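Local coordinates for protein endo-xylogalacturonan hydrolase A (Aspergillus tubingensis, PDB 4C2L) that hydrolyses xylogalacturonan, the xylose-substituted galacturonan backbone found in the hairy regions of pectin, as a secreted family 28 glycoside hydrolase, at residues N116-D119 against A120-L123. Numbering follows the deposited sequence.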
ATOM      1  N   ASN A 116     -13.210  10.858   3.933  1.00 11.68           N
ATOM      2  CA  ASN A 116     -13.417  12.294   4.113  1.00 12.20           C
ATOM      3  C   ASN A 116     -12.108  12.991   4.478  1.00 11.83           C
ATOM      4  O   ASN A 116     -12.045  13.792   5.413  1.00 11.90           O
ATOM      5  CB  ASN A 116     -14.500  12.523   5.185  1.00 12.33           C
ATOM      6  CG  ASN A 116     -15.169  13.886   5.092  1.00 13.25           C
ATOM      7  OD1 ASN A 116     -14.874  14.699   4.208  1.00 13.45           O
ATOM      8  ND2 ASN A 116     -16.103  14.136   6.021  1.00 13.84           N
ATOM      9  N   GLY A 117     -11.066  12.692   3.707  1.00 11.08           N
ATOM     10  CA  GLY A 117      -9.703  13.023   4.087  1.00 11.04           C
ATOM     11  C   GLY A 117      -9.231  14.438   3.818  1.00 10.67           C
ATOM     12  O   GLY A 117      -8.130  14.789   4.212  1.00 11.51           O
ATOM     13  N   GLN A 118     -10.039  15.255   3.141  1.00 10.69           N
ATOM     14  CA  GLN A 118      -9.543  16.575   2.696  1.00 11.36           C
ATOM     15  C   GLN A 118      -8.977  17.403   3.846  1.00 11.82           C
ATOM     16  O   GLN A 118      -7.886  17.969   3.732  1.00 11.69           O
ATOM     17  CB  GLN A 118     -10.652  17.388   2.002  1.00 11.60           C
ATOM     18  CG  GLN A 118     -10.125  18.683   1.386  1.00 11.70           C
ATOM     19  CD  GLN A 118      -9.225  18.437   0.173  1.00 11.56           C
ATOM     20  OE1 GLN A 118      -9.600  17.713  -0.758  1.00 12.86           O
ATOM     21  NE2 GLN A 118      -8.034  19.032   0.179  1.00 11.56           N
ATOM     22  N   ASP A 119      -9.733  17.498   4.936  1.00 12.38           N
ATOM     23  CA  ASP A 119      -9.286  18.322   6.055  1.00 13.31           C
ATOM     24  C   ASP A 119      -7.950  17.826   6.610  1.00 12.77           C
ATOM     25  O   ASP A 119      -7.079  18.632   6.950  1.00 12.70           O
ATOM     26  CB  ASP A 119     -10.336  18.367   7.163  1.00 14.58           C
ATOM     27  CG  ASP A 119     -11.547  19.205   6.796  1.00 17.20           C
ATOM     28  OD1 ASP A 119     -11.577  19.823   5.707  1.00 19.19           O
ATOM     29  OD2 ASP A 119     -12.489  19.227   7.611  1.00 19.55           O
ATOM     30  N   ALA A 120      -7.801  16.507   6.697  1.00 11.87           N
ATOM     31  CA  ALA A 120      -6.561  15.903   7.174  1.00 11.78           C
ATOM     32  C   ALA A 120      -5.410  16.248   6.240  1.00 11.62           C
ATOM     33  O   ALA A 120      -4.308  16.556   6.700  1.00 11.83           O
ATOM     34  CB  ALA A 120      -6.713  14.393   7.317  1.00 11.51           C
ATOM     35  N   TRP A 121      -5.646  16.204   4.925  1.00 10.93           N
ATOM     36  CA  TRP A 121      -4.544  16.525   4.005  1.00 11.02           C
ATOM     37  C   TRP A 121      -4.122  17.957   4.128  1.00 11.44           C
ATOM     38  O   TRP A 121      -2.943  18.272   4.051  1.00 11.76           O
ATOM     39  CB  TRP A 121      -4.909  16.240   2.554  1.00 10.39           C
ATOM     40  CG  TRP A 121      -5.398  14.846   2.314  1.00 10.20           C
ATOM     41  CD1 TRP A 121      -5.030  13.677   2.989  1.00 10.18           C
ATOM     42  CD2 TRP A 121      -6.367  14.422   1.301  1.00 10.21           C
ATOM     43  NE1 TRP A 121      -5.712  12.593   2.474  1.00 10.06           N
ATOM     44  CE2 TRP A 121      -6.518  12.979   1.452  1.00 10.16           C
ATOM     45  CE3 TRP A 121      -7.117  15.089   0.318  1.00 10.09           C
ATOM     46  CZ2 TRP A 121      -7.391  12.238   0.648  1.00 10.23           C
ATOM     47  CZ3 TRP A 121      -7.976  14.334  -0.493  1.00 10.41           C
ATOM     48  CH2 TRP A 121      -8.109  12.944  -0.336  1.00 10.11           C
ATOM     49  N   ASP A 122      -5.088  18.848   4.314  1.00 12.25           N
ATOM     50  CA  ASP A 122      -4.778  20.272   4.426  1.00 13.60           C
ATOM     51  C   ASP A 122      -4.080  20.589   5.740  1.00 13.92           C
ATOM     52  O   ASP A 122      -3.133  21.384   5.768  1.00 13.98           O
ATOM     53  CB  ASP A 122      -6.052  21.106   4.269  1.00 15.06           C
ATOM     54  CG  ASP A 122      -6.617  21.049   2.850  1.00 17.23           C
ATOM     55  OD1 ASP A 122      -5.862  20.979   1.868  1.00 20.15           O
ATOM     56  OD2 ASP A 122      -7.838  21.121   2.721  1.00 20.40           O
ATOM     57  N   LEU A 123      -4.520  19.950   6.824  1.00 13.64           N
ATOM     58  CA  LEU A 123      -3.861  20.111   8.121  1.00 13.54           C
ATOM     59  C   LEU A 123      -2.435  19.564   8.084  1.00 13.37           C
ATOM     60  O   LEU A 123      -1.497  20.234   8.501  1.00 13.09           O
ATOM     61  CB  LEU A 123      -4.665  19.437   9.232  1.00 13.57           C
ATOM     62  CG  LEU A 123      -4.128  19.558  10.660  1.00 14.33           C
ATOM     63  CD1 LEU A 123      -3.858  21.013  11.036  1.00 14.92           C
ATOM     64  CD2 LEU A 123      -5.139  18.944  11.622  1.00 14.34           C
TER
HETATM   65  O   HOH W   1     -10.179  14.894   6.959  1.00 12.42           O
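One face of the Trp121 indole lies against the backbone of the first turn of helix 118-126: Gly117 O sits 3.3 Å above the ring plane, displaced toward the rim, and Gln118 N lies farther above the same face. The side chain of Gln118 rises beside the six-membered ring, its amide plane almost perpendicular to the indole (84° apart), with OE1 3.8 Å from Trp121 CZ3. At the indole's polar edge, Trp121 NE1 makes a weak hydrogen bond to Pro154 O. Trp121 CG lies beside its own backbone N and anti to the carbonyl carbon (chi1 -54°), which lays the indole back over the preceding turn. Gly117 O, close to the ring, also accepts an i to i+4 bond, from Trp121 N at 2.9 Å. Asp122 N to Gln118 O and Leu123 N to Asp119 O continue the series, while a water bridges Ala120 N and Asn116 O, in place of a direct bond one residue earlier. This short helix follows strand 112-114 in the right-handed parallel beta-helix of family 28 glycoside hydrolases, and the Trp121 side chain lies about 10 Å from that of Asp210, the probable proton donor. On the neighbouring side of the same turn, Gln118 NE2 donates to Asp122 OD2 at 3.3 Å, nearly straight (162°) and within its own amide plane, but from above the carboxylate; a second, weak hydrogen bond goes to OD1. Gln118 reaches that position because its chain bends at chi2. Residues 179-183 hold both polar ends: Ser179 OG bonds Gln118 NE2, Lys180 N its OE1, and Asn183 ND2 and Ser181 OG bond Asp122 OD1, whereas Asp119 OD2 pairs with Ser82 OG.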